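Local coordinates for protein beta-glucoside phosphorylase BglX (PDB 5VQE) that probably cleaves beta-glucosides with phosphate, as a phosphorylase of glycoside hydrolase family 3, and binds 2-deoxy-2-fluoroglucose here in its sugar pocket, at residues S7-Y11 with I231-E236; I41-K45 with R71-F75; G115-T119 with I387-T393; P404-Q408 with K440-I444; P498-C502 with V520-K524. All blocks are in the same frame, centred on the assembly; numbering follows the deposited sequence.

Contacts 1 and 2 belong to the N-terminal TIM-barrel domain, contacts 4 and 5 to the mixed six-stranded sheet formed by the later part of the chain, and contact 3 joins the two. Contact 3 is the buried one, two helices meeting through small residues, a threonine methyl and an isoleucine, with no hydrogen bond between them; the others are partly buried. Charge appears where the barrel contacts reach the surface: a lysine on a helix end in contact 1, an aspartate-arginine pair in contact 2. Contacts 4 and 5 are instead mostly apolar, each built on a proline, and lie in loops and turns leading into strands of the same sheet, their centres about 21 Å apart.

Contact 1. Residues S7-Y11 with I231-E236; sequences SIKPY and IEDGAE
K9 reaches across to the C-terminal end of helix 216-232 in the TIM-barrel domain, where a Schellman motif turns the chain at G234. With CG anti to the backbone N (chi1 178°), the lysine runs outward over G234, CD lying 4.0 Å from G234 CA, and then bends at chi3. That bend brings NZ to the carbonyl of E232, whose oxygen points out of the last helical turn; the positive charge would probably be favoured by the partial negative charge at this helix end. The E232 side chain begins away from K9 but curls back at chi2, so OE1 adds a long salt bridge, 3.8 Å from K9 NZ. G234 adopts positive phi, where a side chain would strike the preceding carbonyl. P10, behind a cis peptide bond, turns its ring toward the chain leading into strand 237-244: CB is 3.7 Å from G234 O, and CG is the same distance from A235 O. N282 in a loop and M353 of helix 340-356 flank this proline, while the E236 carboxylate turns to R184. The one hydrogen bond across, K9 NZ to E232 O, is 2.8 Å long and meets the carbonyl at 126°, tilted 19° from its plane.

Contact 2. Residues I41-K45 with R71-F75; sequences IIWDK and RMREF
The carbonyl oxygen of W43 is buried against the ring of F75 and has no hydrogen-bond partner in the model. It lies near the ring plane at the edge, W43 O being 4.1 Å from F75 CE2, where the slightly positive rim hydrogens suit an oxygen. Next along the loop, D44 makes a conventional and strong contact: R71 grips its carboxylate side-on, with NE to OD1 at 2.7 Å and NH2 to OD2 at 3.1 Å. Both bonds are nearly straight and use the syn sides of the oxygens. The two flat groups are not coplanar, however; their planes stand 25° apart, and each nitrogen lies some 30° out of the carboxylate plane. Bends at chi2 and chi3 fold the arginine back over its own helix, so one face of the guanidinium rests on F75, CE1 lying 3.8 Å from its plane. E74 OE1 adds only a long charge interaction with R71 NH1. Deeper down, I42 sends CG2 toward the phenylalanine, 3.8 Å from F75 CD2; a branched aliphatic residue suits this buried strand end, as does a large ring that spans from I42 to D44. Strand 38-42 lies beside parallel strand 61-64, whose chain continues into helix 69-82, so a strand end and loop meet the helix following the neighbouring strand, as in a TIM barrel.

Contact 3. Residues G115-T119 with I387-T393; sequences GVAAT and IADESIT
Backbone carbonyls are the flat groups that matter between G115, A118 and S391; no ring enters. The carbonyl of G115 has S391 CB against its oxygen, only 3.2 Å from G115 O, and that of S391 has A118 CB 3.5 Å from its O. Such close meetings need small residues: a glycine, an alanine and a serine let the axes of helical segments 115-119 and 387-391 approach to 8.0 Å while crossing at 64°. The first helix belongs to the TIM-barrel domain, and the second runs into strand 393-397 at the edge of the mixed sheet, joining the two halves of the fold. T119, the residue most covered by the other segment, turns CG2 into the notch between I387 and E390, 3.7 Å from E390 CB. The methyl can do so because OG1 takes the place between backbone N and carbonyl carbon (chi1 76°), where it donates back to V116 O at 2.7 Å in the carbonyl plane; S124 and D121 also bond to it. Exchanging T119 for an alanine is likely to open a gap beside E390 CB and I387 CG2 and to leave V116 O without its hydroxyl donor. Farther in, V116 CG2 meets I387 CG2 at 4.2 Å; L128 of helix 122-138 packs on V116, and S124 touches both. T393 OG1, hydrogen-bonded also to Y530, donates to S391 O at 2.8 Å.

Contact 4. Residues P404-Q408 with K440-I444; sequences PLSPQ and KEGFI
P407 presses its ring into the turn that ends helix 429-441 and against the ring of F443. Traced from the backbone, CB comes first and lies 3.6 Å from G442 O. CG, the tip, does double duty: it is 3.5 Å from E441 O, and it stands over the centre of the F443 ring, 3.9 Å from the centroid and only 8° off the normal, a CH-pi contact. CD, returning toward the proline nitrogen, covers the same face nearer its rim, 3.6 Å from F443 CZ. The two side chains thus cross at about a right angle. F443 CG stands anti to the carbonyl carbon (chi1 -65°), which carries the ring over to P407; CE1 is 3.3 Å from P407 N and CZ 3.8 Å from L405 CB, so the S406-P407 peptide and the leucine CB also lie against the ring. G442 ends the helix with positive phi in a Schellman motif; a beta-carbon there would run into P407 CG as well as the preceding carbonyl. Within 404-408, S406 OG accepts from Q408 N in an ST turn, which helps fix the bend. The segments lead into strands 412-419 and 444-447, parallel neighbours joined by helix 429-441 in a beta-alpha-beta crossover, while the E441 carboxylate pairs with R547. No hydrogen bond crosses: the contact depends on shape and on proline CH groups, probably slightly positive, CD most directly because it is bonded to the imide nitrogen; CG and CD face the ring, while CB and CG meet carbonyl oxygens of the helix end.

Contact 5. Residues P498-C502 with V520-K524; sequences PKFVC and VPMVK
P498 makes the tight side of this contact, its ring wedged among V520, V523 and M522. CG touches V520 CG1 at 3.7 Å, the two side chains crossing at about a right angle, and CB lies 3.9 Å from V523 CG2. Compact, rigid groups suit this inner end, where T506 packs on P498 and V501, and F508 on V520 and V523. M522 fills the middle. Its CG, between backbone N and carbonyl carbon (chi1 72°), is placed 3.4 Å from P498 O; bends at chi2 and chi3 then fold SD and CE back beside P498. V501 comes in across the methionine, CG1 at 3.8 Å from M522 CG, while its other methyl meets M522 O. Replacing M522 with an alanine would probably leave a gap between P498 and V501, since CG touches both V501 and the P498 carbonyl and SD lies on P498 CB. The outer side is much looser: K524 CE passes V501 O at 4.1 Å, and C502 SG is no nearer than 4.4 Å to K524 NZ, so a long, flexible lysine can lie along this exposed side. No hydrogen bond joins the segments. Residues V520 to V523 form a type I beta turn, closed by V523 N to V520 O, with P521 at a corner whose phi suits proline; V523 O also receives K396. This is a loop-loop contact at the N-terminal ends of neighbouring parallel strands 506-510 and 525-528, in the alpha/beta domain whose mixed sheet they help form.

Contact 1. Residues S7-Y11 with I231-E236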
# COMPACT_ATOMS: atom_id res chain seq x y z
N SER A 7 28.34 -0.54 -9.66
CA SER A 7 28.88 0.81 -9.83
C SER A 7 27.91 1.77 -10.50
O SER A 7 28.22 2.97 -10.58
CB SER A 7 30.19 0.76 -10.64
OG SER A 7 29.96 0.34 -11.97
N ILE A 8 26.75 1.31 -10.97
CA ILE A 8 25.83 2.16 -11.70
C ILE A 8 24.49 2.22 -10.97
O ILE A 8 24.23 1.48 -10.02
CB ILE A 8 25.63 1.68 -13.15
CG1 ILE A 8 25.02 0.28 -13.18
CG2 ILE A 8 26.97 1.72 -13.89
CD1 ILE A 8 24.66 -0.22 -14.58
N LYS A 9 23.64 3.13 -11.44
CA LYS A 9 22.30 3.32 -10.92
C LYS A 9 21.58 1.97 -10.81
O LYS A 9 21.65 1.16 -11.75
CB LYS A 9 21.53 4.26 -11.84
CG LYS A 9 20.09 4.52 -11.46
CD LYS A 9 19.53 5.68 -12.26
CE LYS A 9 19.07 5.23 -13.63
NZ LYS A 9 18.78 6.41 -14.50
N PRO A 10 20.85 1.71 -9.71
CA PRO A 10 20.60 2.56 -8.55
C PRO A 10 21.54 2.28 -7.37
O PRO A 10 21.22 2.66 -6.25
CB PRO A 10 19.17 2.17 -8.18
CG PRO A 10 19.15 0.70 -8.43
CD PRO A 10 20.05 0.47 -9.64
N TYR A 11 22.65 1.60 -7.62
CA TYR A 11 23.63 1.31 -6.58
C TYR A 11 24.66 2.43 -6.43
O TYR A 11 24.77 3.04 -5.36
CB TYR A 11 24.33 -0.03 -6.87
CG TYR A 11 23.47 -1.24 -6.58
CD1 TYR A 11 23.37 -1.76 -5.30
CD2 TYR A 11 22.73 -1.84 -7.59
CE1 TYR A 11 22.59 -2.85 -5.03
CE2 TYR A 11 21.93 -2.93 -7.33
CZ TYR A 11 21.86 -3.43 -6.05
OH TYR A 11 21.05 -4.51 -5.81
N ILE A 231 12.03 3.44 -13.12
CA ILE A 231 13.36 2.84 -13.21
C ILE A 231 14.39 3.90 -13.55
O ILE A 231 15.44 4.00 -12.91
CB ILE A 231 13.34 1.70 -14.25
CG1 ILE A 231 12.51 0.53 -13.72
CG2 ILE A 231 14.76 1.23 -14.56
CD1 ILE A 231 12.16 -0.52 -14.76
N GLU A 232 14.11 4.72 -14.57
CA GLU A 232 15.05 5.77 -14.94
C GLU A 232 15.21 6.79 -13.83
O GLU A 232 16.29 7.36 -13.67
CB GLU A 232 14.58 6.44 -16.23
CG GLU A 232 14.49 5.49 -17.41
CD GLU A 232 15.76 4.66 -17.60
OE1 GLU A 232 16.86 5.26 -17.59
OE2 GLU A 232 15.65 3.42 -17.73
N ASP A 233 14.15 7.01 -13.04
CA ASP A 233 14.21 7.93 -11.92
C ASP A 233 15.08 7.41 -10.78
O ASP A 233 15.37 8.18 -9.86
CB ASP A 233 12.78 8.22 -11.43
CG ASP A 233 12.71 9.23 -10.28
OD1 ASP A 233 13.14 10.39 -10.46
OD2 ASP A 233 12.20 8.86 -9.20
N GLY A 234 15.51 6.15 -10.82
CA GLY A 234 16.40 5.60 -9.81
C GLY A 234 15.75 4.71 -8.78
O GLY A 234 16.36 4.49 -7.72
N ALA A 235 14.57 4.17 -9.04
CA ALA A 235 13.94 3.24 -8.11
C ALA A 235 14.93 2.16 -7.69
O ALA A 235 15.56 1.50 -8.53
CB ALA A 235 12.72 2.61 -8.77
N GLU A 236 15.08 1.98 -6.38
CA GLU A 236 16.11 1.10 -5.85
C GLU A 236 15.69 -0.36 -5.91
O GLU A 236 16.50 -1.23 -6.24
CB GLU A 236 16.47 1.48 -4.42
CG GLU A 236 17.06 2.87 -4.29
CD GLU A 236 16.03 3.95 -4.10
OE1 GLU A 236 14.81 3.65 -4.13
OE2 GLU A 236 16.44 5.12 -3.91

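Contact 2. Residues I41-K45 with R71-F75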
# COMPACT_ATOMS: atom_id res chain seq x y z
N ILE A 41 8.88 -11.92 8.34
CA ILE A 41 7.92 -11.00 8.93
C ILE A 41 8.08 -11.01 10.45
O ILE A 41 8.44 -12.02 11.05
CB ILE A 41 6.48 -11.37 8.51
CG1 ILE A 41 5.54 -10.18 8.73
CG2 ILE A 41 5.98 -12.60 9.25
CD1 ILE A 41 4.18 -10.37 8.09
N ILE A 42 7.81 -9.86 11.07
CA ILE A 42 7.92 -9.72 12.51
C ILE A 42 6.68 -9.04 13.05
O ILE A 42 6.23 -8.02 12.51
CB ILE A 42 9.20 -8.95 12.90
CG1 ILE A 42 10.40 -9.89 12.74
CG2 ILE A 42 9.11 -8.40 14.32
CD1 ILE A 42 11.71 -9.26 12.96
N TRP A 43 6.11 -9.61 14.11
CA TRP A 43 4.97 -9.05 14.82
C TRP A 43 5.33 -8.93 16.30
O TRP A 43 6.25 -9.60 16.79
CB TRP A 43 3.69 -9.92 14.68
CG TRP A 43 3.82 -11.17 13.84
CD1 TRP A 43 4.77 -12.15 13.95
CD2 TRP A 43 2.94 -11.59 12.79
NE1 TRP A 43 4.54 -13.13 13.02
CE2 TRP A 43 3.42 -12.82 12.30
CE3 TRP A 43 1.78 -11.05 12.21
CZ2 TRP A 43 2.80 -13.51 11.26
CZ3 TRP A 43 1.17 -11.74 11.18
CH2 TRP A 43 1.68 -12.95 10.72
N ASP A 44 4.59 -8.08 17.01
CA ASP A 44 4.78 -7.89 18.44
C ASP A 44 3.53 -8.38 19.16
O ASP A 44 2.56 -7.65 19.34
CB ASP A 44 5.07 -6.43 18.77
CG ASP A 44 5.45 -6.22 20.24
OD1 ASP A 44 5.57 -5.06 20.68
OD2 ASP A 44 5.65 -7.23 20.96
N LYS A 45 3.55 -9.65 19.57
CA LYS A 45 2.50 -10.23 20.38
C LYS A 45 3.17 -11.08 21.45
O LYS A 45 4.17 -11.75 21.16
CB LYS A 45 1.53 -11.10 19.56
N ARG A 71 8.63 -0.04 20.27
CA ARG A 71 8.99 -1.45 20.14
C ARG A 71 9.76 -1.71 18.86
O ARG A 71 10.71 -2.50 18.85
CB ARG A 71 7.73 -2.32 20.21
CG ARG A 71 7.04 -2.31 21.57
CD ARG A 71 7.82 -3.11 22.60
NE ARG A 71 7.59 -4.54 22.45
CZ ARG A 71 8.14 -5.47 23.22
NH1 ARG A 71 8.96 -5.12 24.20
NH2 ARG A 71 7.86 -6.75 23.02
N MET A 72 9.36 -1.08 17.75
CA MET A 72 10.15 -1.19 16.53
C MET A 72 11.58 -0.75 16.77
O MET A 72 12.52 -1.41 16.30
CB MET A 72 9.53 -0.34 15.42
CG MET A 72 8.22 -0.85 14.92
SD MET A 72 7.68 0.00 13.44
CE MET A 72 6.17 -0.91 13.13
N ARG A 73 11.78 0.36 17.48
CA ARG A 73 13.13 0.85 17.73
C ARG A 73 13.93 -0.14 18.56
O ARG A 73 15.11 -0.38 18.30
CB ARG A 73 13.10 2.22 18.42
CG ARG A 73 14.48 2.83 18.65
CD ARG A 73 14.43 4.17 19.39
NE ARG A 73 15.66 4.93 19.20
CZ ARG A 73 16.73 4.87 19.99
NH1 ARG A 73 16.74 4.10 21.06
NH2 ARG A 73 17.80 5.61 19.71
N GLU A 74 13.29 -0.73 19.57
CA GLU A 74 13.95 -1.74 20.37
C GLU A 74 14.24 -2.99 19.54
O GLU A 74 15.33 -3.57 19.63
CB GLU A 74 13.08 -2.08 21.59
CG GLU A 74 13.70 -3.06 22.56
CD GLU A 74 12.67 -3.63 23.51
OE1 GLU A 74 12.50 -4.87 23.55
OE2 GLU A 74 12.01 -2.83 24.22
N PHE A 75 13.28 -3.40 18.71
CA PHE A 75 13.50 -4.57 17.85
C PHE A 75 14.67 -4.35 16.91
O PHE A 75 15.48 -5.26 16.69
CB PHE A 75 12.23 -4.89 17.07
CG PHE A 75 11.18 -5.64 17.85
CD1 PHE A 75 11.30 -5.83 19.22
CD2 PHE A 75 10.07 -6.15 17.21
CE1 PHE A 75 10.32 -6.52 19.92
CE2 PHE A 75 9.10 -6.84 17.91
CZ PHE A 75 9.22 -7.02 19.26

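Contact 3. Residues G115-T119 with I387-T393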
# COMPACT_ATOMS: atom_id res chain seq x y z
N GLY A 115 -6.03 9.98 -2.08
CA GLY A 115 -6.29 11.30 -1.53
C GLY A 115 -5.20 12.29 -1.89
O GLY A 115 -5.48 13.42 -2.29
N VAL A 116 -3.95 11.87 -1.76
CA VAL A 116 -2.83 12.67 -2.25
C VAL A 116 -3.00 12.99 -3.72
O VAL A 116 -2.76 14.12 -4.16
CB VAL A 116 -1.51 11.92 -1.98
CG1 VAL A 116 -0.35 12.58 -2.73
CG2 VAL A 116 -1.26 11.86 -0.49
N ALA A 117 -3.39 12.00 -4.53
CA ALA A 117 -3.55 12.23 -5.96
C ALA A 117 -4.64 13.24 -6.25
O ALA A 117 -4.54 14.02 -7.21
CB ALA A 117 -3.86 10.92 -6.67
N ALA A 118 -5.70 13.25 -5.44
CA ALA A 118 -6.80 14.19 -5.63
C ALA A 118 -6.36 15.64 -5.42
O ALA A 118 -6.98 16.56 -5.96
CB ALA A 118 -7.95 13.85 -4.70
N THR A 119 -5.30 15.88 -4.63
CA THR A 119 -4.76 17.23 -4.54
C THR A 119 -4.17 17.68 -5.87
O THR A 119 -4.05 18.89 -6.12
CB THR A 119 -3.68 17.36 -3.46
OG1 THR A 119 -2.45 16.78 -3.92
CG2 THR A 119 -4.09 16.71 -2.14
N ILE A 387 -3.32 18.33 3.15
CA ILE A 387 -3.72 17.37 2.12
C ILE A 387 -5.22 17.12 2.19
O ILE A 387 -5.90 17.06 1.16
CB ILE A 387 -2.89 16.08 2.25
CG1 ILE A 387 -1.43 16.40 1.89
CG2 ILE A 387 -3.40 14.99 1.34
CD1 ILE A 387 -0.44 15.35 2.30
N ALA A 388 -5.78 17.00 3.40
CA ALA A 388 -7.23 16.86 3.51
C ALA A 388 -7.93 18.08 2.93
O ALA A 388 -8.90 17.96 2.18
CB ALA A 388 -7.62 16.62 4.96
N ASP A 389 -7.44 19.28 3.25
CA ASP A 389 -8.03 20.49 2.70
C ASP A 389 -8.02 20.47 1.18
O ASP A 389 -9.00 20.87 0.54
CB ASP A 389 -7.27 21.72 3.23
CG ASP A 389 -7.84 23.03 2.71
OD1 ASP A 389 -8.96 23.04 2.16
OD2 ASP A 389 -7.14 24.06 2.83
N GLU A 390 -6.94 19.97 0.58
CA GLU A 390 -6.81 20.01 -0.87
C GLU A 390 -7.45 18.81 -1.56
O GLU A 390 -7.71 18.89 -2.77
CB GLU A 390 -5.34 20.07 -1.29
CG GLU A 390 -4.56 21.28 -0.78
CD GLU A 390 -4.98 22.61 -1.43
OE1 GLU A 390 -5.56 22.59 -2.55
OE2 GLU A 390 -4.73 23.68 -0.82
N SER A 391 -7.73 17.73 -0.84
CA SER A 391 -8.11 16.47 -1.47
C SER A 391 -9.62 16.29 -1.61
O SER A 391 -10.09 15.74 -2.61
CB SER A 391 -7.53 15.29 -0.70
OG SER A 391 -8.16 15.13 0.56
N ILE A 392 -10.40 16.72 -0.61
CA ILE A 392 -11.81 16.34 -0.57
C ILE A 392 -12.52 16.86 -1.81
O ILE A 392 -12.36 18.02 -2.20
CB ILE A 392 -12.45 16.85 0.73
CG1 ILE A 392 -11.75 16.20 1.93
CG2 ILE A 392 -13.96 16.52 0.76
CD1 ILE A 392 -12.26 16.65 3.28
N THR A 393 -13.30 15.98 -2.44
CA THR A 393 -13.80 16.21 -3.80
C THR A 393 -15.31 16.21 -3.80
O THR A 393 -15.94 15.22 -3.42
CB THR A 393 -13.28 15.13 -4.75
OG1 THR A 393 -11.85 15.07 -4.68
CG2 THR A 393 -13.70 15.44 -6.18

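Contact 4. Residues P404-Q408 with K440-I444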
# COMPACT_ATOMS: atom_id res chain seq x y z
N PRO A 404 -24.11 25.28 1.55
CA PRO A 404 -23.55 24.70 2.78
C PRO A 404 -24.62 24.29 3.78
O PRO A 404 -25.70 24.90 3.82
CB PRO A 404 -22.69 25.83 3.34
CG PRO A 404 -23.34 27.07 2.84
CD PRO A 404 -23.89 26.74 1.49
N LEU A 405 -24.33 23.27 4.58
CA LEU A 405 -25.27 22.83 5.61
C LEU A 405 -25.42 23.90 6.68
O LEU A 405 -24.49 24.67 6.97
CB LEU A 405 -24.79 21.53 6.24
CG LEU A 405 -24.61 20.35 5.28
CD1 LEU A 405 -24.12 19.14 6.05
CD2 LEU A 405 -25.92 20.03 4.57
N SER A 406 -26.62 23.95 7.27
CA SER A 406 -26.94 24.88 8.33
C SER A 406 -28.02 24.29 9.22
O SER A 406 -29.02 23.78 8.70
CB SER A 406 -27.42 26.21 7.77
OG SER A 406 -28.02 26.98 8.80
N PRO A 407 -27.86 24.34 10.55
CA PRO A 407 -28.96 23.91 11.43
C PRO A 407 -30.27 24.64 11.15
O PRO A 407 -31.34 24.11 11.46
CB PRO A 407 -28.44 24.22 12.83
CG PRO A 407 -26.96 24.25 12.70
CD PRO A 407 -26.67 24.74 11.33
N GLN A 408 -30.21 25.83 10.56
CA GLN A 408 -31.43 26.56 10.25
C GLN A 408 -32.06 26.12 8.93
O GLN A 408 -33.17 26.56 8.61
CB GLN A 408 -31.14 28.06 10.22
CG GLN A 408 -30.91 28.66 11.60
CD GLN A 408 -29.57 28.28 12.21
OE1 GLN A 408 -28.56 28.22 11.51
NE2 GLN A 408 -29.56 28.03 13.52
N LYS A 440 -21.55 20.04 17.62
CA LYS A 440 -20.95 21.33 17.98
C LYS A 440 -21.45 22.46 17.09
O LYS A 440 -21.59 23.59 17.57
CB LYS A 440 -19.43 21.22 17.92
N GLU A 441 -21.71 22.19 15.81
CA GLU A 441 -22.23 23.21 14.91
C GLU A 441 -23.67 23.61 15.21
O GLU A 441 -24.14 24.62 14.68
CB GLU A 441 -22.16 22.72 13.45
CG GLU A 441 -20.75 22.44 12.93
CD GLU A 441 -19.88 23.69 12.86
OE1 GLU A 441 -20.40 24.78 12.52
OE2 GLU A 441 -18.67 23.56 13.14
N GLY A 442 -24.39 22.82 16.02
CA GLY A 442 -25.79 23.09 16.31
C GLY A 442 -26.77 22.09 15.73
O GLY A 442 -27.98 22.28 15.88
N PHE A 443 -26.30 21.05 15.05
CA PHE A 443 -27.21 20.02 14.56
C PHE A 443 -27.58 19.05 15.68
O PHE A 443 -26.79 18.78 16.59
CB PHE A 443 -26.58 19.25 13.40
CG PHE A 443 -26.34 20.07 12.17
CD1 PHE A 443 -27.39 20.42 11.34
CD2 PHE A 443 -25.06 20.49 11.84
CE1 PHE A 443 -27.16 21.18 10.20
CE2 PHE A 443 -24.83 21.24 10.70
CZ PHE A 443 -25.88 21.58 9.89
N ILE A 444 -28.80 18.52 15.59
CA ILE A 444 -29.20 17.36 16.37
C ILE A 444 -28.96 16.13 15.51
O ILE A 444 -29.45 16.06 14.38
CB ILE A 444 -30.67 17.47 16.82
CG1 ILE A 444 -30.81 18.61 17.82
CG2 ILE A 444 -31.14 16.15 17.42
CD1 ILE A 444 -32.23 18.93 18.19

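Contact 5. Residues P498-C502 with V520-K524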
# COMPACT_ATOMS: atom_id res chain seq x y z
N PRO A 498 -29.88 4.34 1.07
CA PRO A 498 -30.53 5.64 0.78
C PRO A 498 -31.82 5.45 0.00
O PRO A 498 -31.94 5.77 -1.18
CB PRO A 498 -29.45 6.38 -0.02
CG PRO A 498 -28.20 5.56 0.10
CD PRO A 498 -28.65 4.17 0.27
N LYS A 499 -32.83 4.92 0.67
CA LYS A 499 -34.03 4.47 -0.03
C LYS A 499 -35.14 5.52 -0.05
O LYS A 499 -36.19 5.26 -0.64
CB LYS A 499 -34.53 3.17 0.60
CG LYS A 499 -35.23 3.34 1.94
CD LYS A 499 -35.57 1.98 2.55
CE LYS A 499 -36.49 1.19 1.63
NZ LYS A 499 -36.93 -0.09 2.25
N PHE A 500 -34.92 6.69 0.53
CA PHE A 500 -35.94 7.73 0.60
C PHE A 500 -35.39 9.07 0.11
O PHE A 500 -35.78 10.13 0.61
CB PHE A 500 -36.48 7.87 2.02
CG PHE A 500 -37.07 6.59 2.57
CD1 PHE A 500 -38.21 6.04 2.01
CD2 PHE A 500 -36.50 5.97 3.67
CE1 PHE A 500 -38.75 4.87 2.52
CE2 PHE A 500 -37.04 4.81 4.18
CZ PHE A 500 -38.17 4.26 3.60
N VAL A 501 -34.52 9.05 -0.90
CA VAL A 501 -33.84 10.28 -1.34
C VAL A 501 -34.80 11.31 -1.92
O VAL A 501 -34.45 12.50 -1.97
CB VAL A 501 -32.73 9.96 -2.36
CG1 VAL A 501 -31.63 9.12 -1.70
CG2 VAL A 501 -33.29 9.27 -3.61
N CYS A 502 -35.99 10.91 -2.36
CA CYS A 502 -36.98 11.86 -2.86
C CYS A 502 -37.93 12.35 -1.78
O CYS A 502 -38.72 13.26 -2.03
CB CYS A 502 -37.79 11.23 -3.99
SG CYS A 502 -36.80 10.77 -5.41
N VAL A 520 -24.98 3.46 -4.71
CA VAL A 520 -25.97 4.46 -4.31
C VAL A 520 -26.14 5.48 -5.43
O VAL A 520 -26.00 6.69 -5.21
CB VAL A 520 -25.59 5.13 -2.98
CG1 VAL A 520 -25.50 4.09 -1.87
CG2 VAL A 520 -24.26 5.90 -3.07
N PRO A 521 -26.47 5.04 -6.65
CA PRO A 521 -26.60 6.00 -7.76
C PRO A 521 -27.74 6.98 -7.59
O PRO A 521 -27.72 8.04 -8.23
CB PRO A 521 -26.82 5.09 -8.97
CG PRO A 521 -27.47 3.88 -8.40
CD PRO A 521 -26.81 3.67 -7.06
N MET A 522 -28.74 6.67 -6.75
CA MET A 522 -29.86 7.57 -6.51
C MET A 522 -29.46 8.82 -5.74
O MET A 522 -30.23 9.79 -5.71
CB MET A 522 -30.96 6.82 -5.75
CG MET A 522 -30.65 6.50 -4.27
SD MET A 522 -29.41 5.22 -4.01
CE MET A 522 -30.35 3.73 -4.35
N VAL A 523 -28.30 8.81 -5.09
CA VAL A 523 -27.88 9.91 -4.24
C VAL A 523 -27.59 11.13 -5.10
O VAL A 523 -26.95 11.03 -6.16
CB VAL A 523 -26.66 9.49 -3.40
CG1 VAL A 523 -25.91 10.69 -2.85
CG2 VAL A 523 -27.10 8.58 -2.24
N LYS A 524 -28.06 12.30 -4.64
CA LYS A 524 -27.96 13.53 -5.41
C LYS A 524 -26.77 14.39 -5.02
O LYS A 524 -26.36 15.25 -5.81
CB LYS A 524 -29.24 14.36 -5.26
CG LYS A 524 -30.54 13.63 -5.62
CD LYS A 524 -31.73 14.60 -5.61
CE LYS A 524 -33.08 13.89 -5.61
NZ LYS A 524 -33.20 12.87 -6.69